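Local atomic coordinates of lovastatin nonaketide synthase, polyketide synthase component (PDB entry 7CPX), a protein that builds the nonaketide backbone of the cholesterol-lowering drug lovastatin as a homodimeric iterative polyketide synthase, working together with the enoyl reductase LovC. Residues 1920-1931 against 2088-2099. The protein carries 2 engineered substitutions. Numbering follows the deposited sequence.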
loop_
_atom_site.group_PDB
_atom_site.type_symbol
_atom_site.label_atom_id
_atom_site.label_comp_id
_atom_site.label_asym_id
_atom_site.label_seq_id
_atom_site.Cartn_x
_atom_site.Cartn_y
_atom_site.Cartn_z
ATOM N N PRO A 1920 -38.529 48.390 3.898
ATOM C CA PRO A 1920 -37.869 49.683 3.654
ATOM C C PRO A 1920 -36.686 49.940 4.566
ATOM O O PRO A 1920 -35.792 50.710 4.193
ATOM C CB PRO A 1920 -38.990 50.706 3.894
ATOM C CG PRO A 1920 -40.259 49.932 3.793
ATOM C CD PRO A 1920 -39.940 48.559 4.283
ATOM N N ASP A 1921 -36.649 49.323 5.748
ATOM C CA ASP A 1921 -35.539 49.541 6.668
ATOM C C ASP A 1921 -34.203 49.139 6.060
ATOM O O ASP A 1921 -33.159 49.612 6.518
ATOM C CB ASP A 1921 -35.773 48.760 7.962
ATOM C CG ASP A 1921 -37.092 49.104 8.621
ATOM O OD1 ASP A 1921 -37.556 50.252 8.464
ATOM O OD2 ASP A 1921 -37.666 48.224 9.297
ATOM N N TYR A 1922 -34.213 48.279 5.042
ATOM C CA TYR A 1922 -33.000 47.792 4.400
ATOM C C TYR A 1922 -32.801 48.407 3.018
ATOM O O TYR A 1922 -32.147 47.813 2.159
ATOM C CB TYR A 1922 -33.033 46.269 4.291
ATOM C CG TYR A 1922 -33.208 45.556 5.611
ATOM C CD1 TYR A 1922 -32.116 45.260 6.412
ATOM C CD2 TYR A 1922 -34.465 45.172 6.051
ATOM C CE1 TYR A 1922 -32.271 44.606 7.617
ATOM C CE2 TYR A 1922 -34.629 44.518 7.252
ATOM C CZ TYR A 1922 -33.531 44.237 8.034
ATOM O OH TYR A 1922 -33.694 43.585 9.234
ATOM N N ILE A 1923 -33.360 49.593 2.787
ATOM C CA ILE A 1923 -33.331 50.236 1.480
ATOM C C ILE A 1923 -32.782 51.647 1.635
ATOM O O ILE A 1923 -33.197 52.384 2.535
ATOM C CB ILE A 1923 -34.727 50.277 0.833
ATOM C CG1 ILE A 1923 -35.366 48.888 0.860
ATOM C CG2 ILE A 1923 -34.632 50.794 -0.597
ATOM C CD1 ILE A 1923 -36.737 48.837 0.231
ATOM N N TYR A 1924 -31.853 52.017 0.756
ATOM C CA TYR A 1924 -31.390 53.393 0.620
ATOM C C TYR A 1924 -32.067 53.973 -0.618
ATOM O O TYR A 1924 -31.727 53.610 -1.747
ATOM C CB TYR A 1924 -29.868 53.452 0.508
ATOM C CG TYR A 1924 -29.314 54.857 0.496
ATOM C CD1 TYR A 1924 -29.285 55.621 1.653
ATOM C CD2 TYR A 1924 -28.815 55.417 -0.671
ATOM C CE1 TYR A 1924 -28.780 56.904 1.648
ATOM C CE2 TYR A 1924 -28.305 56.700 -0.684
ATOM C CZ TYR A 1924 -28.292 57.439 0.478
ATOM O OH TYR A 1924 -27.786 58.719 0.470
ATOM N N THR A 1925 -33.023 54.874 -0.402
ATOM C CA THR A 1925 -33.952 55.279 -1.447
ATOM C C THR A 1925 -33.440 56.413 -2.326
ATOM O O THR A 1925 -34.072 56.711 -3.345
ATOM C CB THR A 1925 -35.287 55.702 -0.823
ATOM O OG1 THR A 1925 -35.078 56.824 0.044
ATOM C CG2 THR A 1925 -35.892 54.556 -0.025
ATOM N N GLU A 1926 -32.327 57.050 -1.973
ATOM C CA GLU A 1926 -31.847 58.176 -2.762
ATOM C C GLU A 1926 -31.374 57.706 -4.132
ATOM O O GLU A 1926 -30.690 56.686 -4.258
ATOM C CB GLU A 1926 -30.711 58.894 -2.037
ATOM C CG GLU A 1926 -30.277 60.189 -2.702
ATOM C CD GLU A 1926 -29.162 60.886 -1.949
ATOM O OE1 GLU A 1926 -28.718 60.349 -0.913
ATOM O OE2 GLU A 1926 -28.731 61.970 -2.394
ATOM N N ALA A 1927 -31.746 58.461 -5.165
ATOM C CA ALA A 1927 -31.345 58.158 -6.538
ATOM C C ALA A 1927 -30.084 58.942 -6.906
ATOM O O ALA A 1927 -30.061 59.762 -7.823
ATOM C CB ALA A 1927 -32.488 58.462 -7.500
ATOM N N ASP A 1928 -29.018 58.668 -6.160
ATOM C CA ASP A 1928 -27.751 59.361 -6.352
ATOM C C ASP A 1928 -27.018 58.766 -7.547
ATOM O O ASP A 1928 -26.653 57.585 -7.535
ATOM C CB ASP A 1928 -26.896 59.259 -5.091
ATOM C CG ASP A 1928 -25.604 60.045 -5.196
ATOM O OD1 ASP A 1928 -25.415 60.749 -6.209
ATOM O OD2 ASP A 1928 -24.777 59.957 -4.264
ATOM N N ASN A 1929 -26.804 59.583 -8.582
ATOM C CA ASN A 1929 -26.064 59.122 -9.750
ATOM C C ASN A 1929 -24.603 58.840 -9.430
ATOM O O ASN A 1929 -23.958 58.080 -10.162
ATOM C CB ASN A 1929 -26.158 60.154 -10.874
ATOM C CG ASN A 1929 -27.580 60.354 -11.362
ATOM O OD1 ASN A 1929 -28.047 59.647 -12.255
ATOM N ND2 ASN A 1929 -28.275 61.321 -10.777
ATOM N N ASN A 1930 -24.067 59.431 -8.360
ATOM C CA ASN A 1930 -22.704 59.109 -7.951
ATOM C C ASN A 1930 -22.568 57.623 -7.655
ATOM O O ASN A 1930 -21.554 57.002 -7.994
ATOM C CB ASN A 1930 -22.311 59.942 -6.732
ATOM C CG ASN A 1930 -22.267 61.428 -7.033
ATOM O OD1 ASN A 1930 -21.205 61.986 -7.310
ATOM N ND2 ASN A 1930 -23.425 62.076 -6.983
ATOM N N LEU A 1931 -23.585 57.034 -7.022
ATOM C CA LEU A 1931 -23.686 55.581 -6.896
ATOM C C LEU A 1931 -24.117 55.024 -8.253
ATOM O O LEU A 1931 -25.245 54.570 -8.461
ATOM C CB LEU A 1931 -24.658 55.205 -5.787
ATOM C CG LEU A 1931 -24.350 55.805 -4.412
ATOM C CD1 LEU A 1931 -25.453 55.474 -3.421
ATOM C CD2 LEU A 1931 -23.005 55.316 -3.898
ATOM N N TRP A 2088 -27.363 52.600 6.764
ATOM C CA TRP A 2088 -27.074 52.861 5.358
ATOM C C TRP A 2088 -26.633 54.301 5.141
ATOM O O TRP A 2088 -25.898 54.577 4.189
ATOM C CB TRP A 2088 -28.260 52.540 4.436
ATOM C CG TRP A 2088 -29.594 52.275 5.062
ATOM C CD1 TRP A 2088 -29.997 51.128 5.679
ATOM C CD2 TRP A 2088 -30.720 53.161 5.087
ATOM N NE1 TRP A 2088 -31.298 51.250 6.102
ATOM C CE2 TRP A 2088 -31.765 52.488 5.749
ATOM C CE3 TRP A 2088 -30.943 54.460 4.620
ATOM C CZ2 TRP A 2088 -33.013 53.073 5.961
ATOM C CZ3 TRP A 2088 -32.181 55.039 4.832
ATOM C CH2 TRP A 2088 -33.200 54.345 5.496
ATOM N N GLU A 2089 -27.043 55.229 6.009
ATOM C CA GLU A 2089 -26.534 56.592 5.897
ATOM C C GLU A 2089 -25.018 56.618 6.060
ATOM O O GLU A 2089 -24.300 57.207 5.245
ATOM C CB GLU A 2089 -27.207 57.493 6.932
ATOM C CG GLU A 2089 -28.657 57.816 6.618
ATOM C CD GLU A 2089 -29.307 58.677 7.682
ATOM O OE1 GLU A 2089 -28.629 59.007 8.677
ATOM O OE2 GLU A 2089 -30.497 59.022 7.523
ATOM N N HIS A 2090 -24.513 55.961 7.107
ATOM C CA HIS A 2090 -23.074 55.878 7.325
ATOM C C HIS A 2090 -22.396 55.101 6.206
ATOM O O HIS A 2090 -21.289 55.450 5.779
ATOM C CB HIS A 2090 -22.807 55.223 8.680
ATOM C CG HIS A 2090 -21.356 55.040 8.996
ATOM N ND1 HIS A 2090 -20.482 56.097 9.128
ATOM C CD2 HIS A 2090 -20.628 53.921 9.221
ATOM C CE1 HIS A 2090 -19.277 55.638 9.413
ATOM N NE2 HIS A 2090 -19.338 54.320 9.478
ATOM N N VAL A 2091 -23.044 54.041 5.721
ATOM C CA VAL A 2091 -22.465 53.241 4.647
ATOM C C VAL A 2091 -22.252 54.097 3.405
ATOM O O VAL A 2091 -21.162 54.116 2.820
ATOM C CB VAL A 2091 -23.363 52.026 4.347
ATOM C CG1 VAL A 2091 -22.997 51.403 3.013
ATOM C CG2 VAL A 2091 -23.247 51.004 5.463
ATOM N N VAL A 2092 -23.290 54.826 2.988
ATOM C CA VAL A 2092 -23.170 55.659 1.798
ATOM C C VAL A 2092 -22.209 56.813 2.042
ATOM O O VAL A 2092 -21.487 57.227 1.129
ATOM C CB VAL A 2092 -24.551 56.164 1.343
ATOM C CG1 VAL A 2092 -25.464 54.990 1.027
ATOM C CG2 VAL A 2092 -25.174 57.069 2.394
ATOM N N SER A 2093 -22.183 57.360 3.260
ATOM C CA SER A 2093 -21.244 58.435 3.557
ATOM C C SER A 2093 -19.807 57.959 3.392
ATOM O O SER A 2093 -18.976 58.647 2.789
ATOM C CB SER A 2093 -21.476 58.955 4.975
ATOM O OG SER A 2093 -20.547 59.973 5.302
ATOM N N LEU A 2094 -19.499 56.773 3.919
ATOM C CA LEU A 2094 -18.154 56.229 3.768
ATOM C C LEU A 2094 -17.856 55.902 2.311
ATOM O O LEU A 2094 -16.738 56.126 1.833
ATOM C CB LEU A 2094 -17.989 54.983 4.634
ATOM C CG LEU A 2094 -18.010 55.150 6.150
ATOM C CD1 LEU A 2094 -18.006 53.784 6.813
ATOM C CD2 LEU A 2094 -16.821 55.971 6.613
ATOM N N ALA A 2095 -18.842 55.367 1.589
ATOM C CA ALA A 2095 -18.636 55.054 0.179
ATOM C C ALA A 2095 -18.303 56.314 -0.607
ATOM O O ALA A 2095 -17.420 56.307 -1.472
ATOM C CB ALA A 2095 -19.879 54.374 -0.395
ATOM N N ARG A 2096 -18.992 57.413 -0.300
ATOM C CA ARG A 2096 -18.735 58.678 -0.973
ATOM C C ARG A 2096 -17.329 59.194 -0.705
ATOM O O ARG A 2096 -16.865 60.092 -1.413
ATOM C CB ARG A 2096 -19.785 59.703 -0.547
ATOM C CG ARG A 2096 -21.122 59.487 -1.243
ATOM C CD ARG A 2096 -22.286 60.088 -0.479
ATOM N NE ARG A 2096 -23.529 59.968 -1.230
ATOM C CZ ARG A 2096 -24.733 60.237 -0.743
ATOM N NH1 ARG A 2096 -24.902 60.630 0.508
ATOM N NH2 ARG A 2096 -25.795 60.108 -1.533
ATOM N N GLN A 2097 -16.642 58.646 0.299
ATOM C CA GLN A 2097 -15.257 59.026 0.543
ATOM C C GLN A 2097 -14.297 58.400 -0.463
ATOM O O GLN A 2097 -13.162 58.872 -0.586
ATOM C CB GLN A 2097 -14.837 58.626 1.959
ATOM C CG GLN A 2097 -15.675 59.251 3.062
ATOM C CD GLN A 2097 -15.105 58.990 4.442
ATOM O OE1 GLN A 2097 -13.993 58.481 4.581
ATOM N NE2 GLN A 2097 -15.866 59.337 5.474
ATOM N N GLY A 2098 -14.718 57.358 -1.179
ATOM C CA GLY A 2098 -13.812 56.653 -2.068
ATOM C C GLY A 2098 -14.420 56.155 -3.365
ATOM O O GLY A 2098 -13.870 55.245 -3.993
ATOM N N LEU A 2099 -15.547 56.729 -3.781
ATOM C CA LEU A 2099 -16.154 56.327 -5.048
ATOM C C LEU A 2099 -15.210 56.462 -6.236
ATOM O O LEU A 2099 -15.180 55.542 -7.072
ATOM C CB LEU A 2099 -17.427 57.146 -5.306
ATOM C CG LEU A 2099 -18.497 57.094 -4.219
ATOM C CD1 LEU A 2099 -19.637 58.051 -4.538
ATOM C CD2 LEU A 2099 -19.024 55.684 -4.024
#
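Trp2088, on helix 2085-2095, packs one face of its indole against the backbone of strand 1923-1924. The carbonyl oxygen of Ile1923 sits over that face, while Trp2088 NE1 donates a hydrogen bond to Asp1921 O, whose modelled length of 2.5 Å is doubtfully short. Tyr1924 comes next along the strand. Its ring is held in a corner: Trp2088 CE3 meets the ring edge, 3.6 Å from Tyr1924 CD1, and Val2092 CG1 lies over the ring centre, a CH-pi contact of 3.6 Å to the centroid. CG is anti to the backbone N (chi1 -175°), and this brings Tyr1924 OH to 3.1 Å from Arg2096 NH2. Strand 1923-1924 pairs antiparallel with strand 1901-1909, and Val2091 and Ala2095 on the helix touch Leu1943 of helix 1935-1953; a curled mixed sheet together with a five-stranded parallel one suggests a medium-chain reductase-like fold, probably the inactive enoylreductase region of this synthase. Farther along, Arg2096 closes a salt-bridge network with the loop. Its NH2 bonds to Glu1926 OE1 at 3.0 Å, from above that carboxylate's plane, and NE and NH2 together grip Asp1928 OD2, NH2 at 2.9 Å. The other oxygen, Asp1928 OD1, accepts from Asn1930 N at 2.9 Å in an Asx turn and also from Asn1930 ND2, fixing the carboxylate's rotation. Beyond it, Leu2099 CD2 meets Leu1931 CD2 at 4.0 Å.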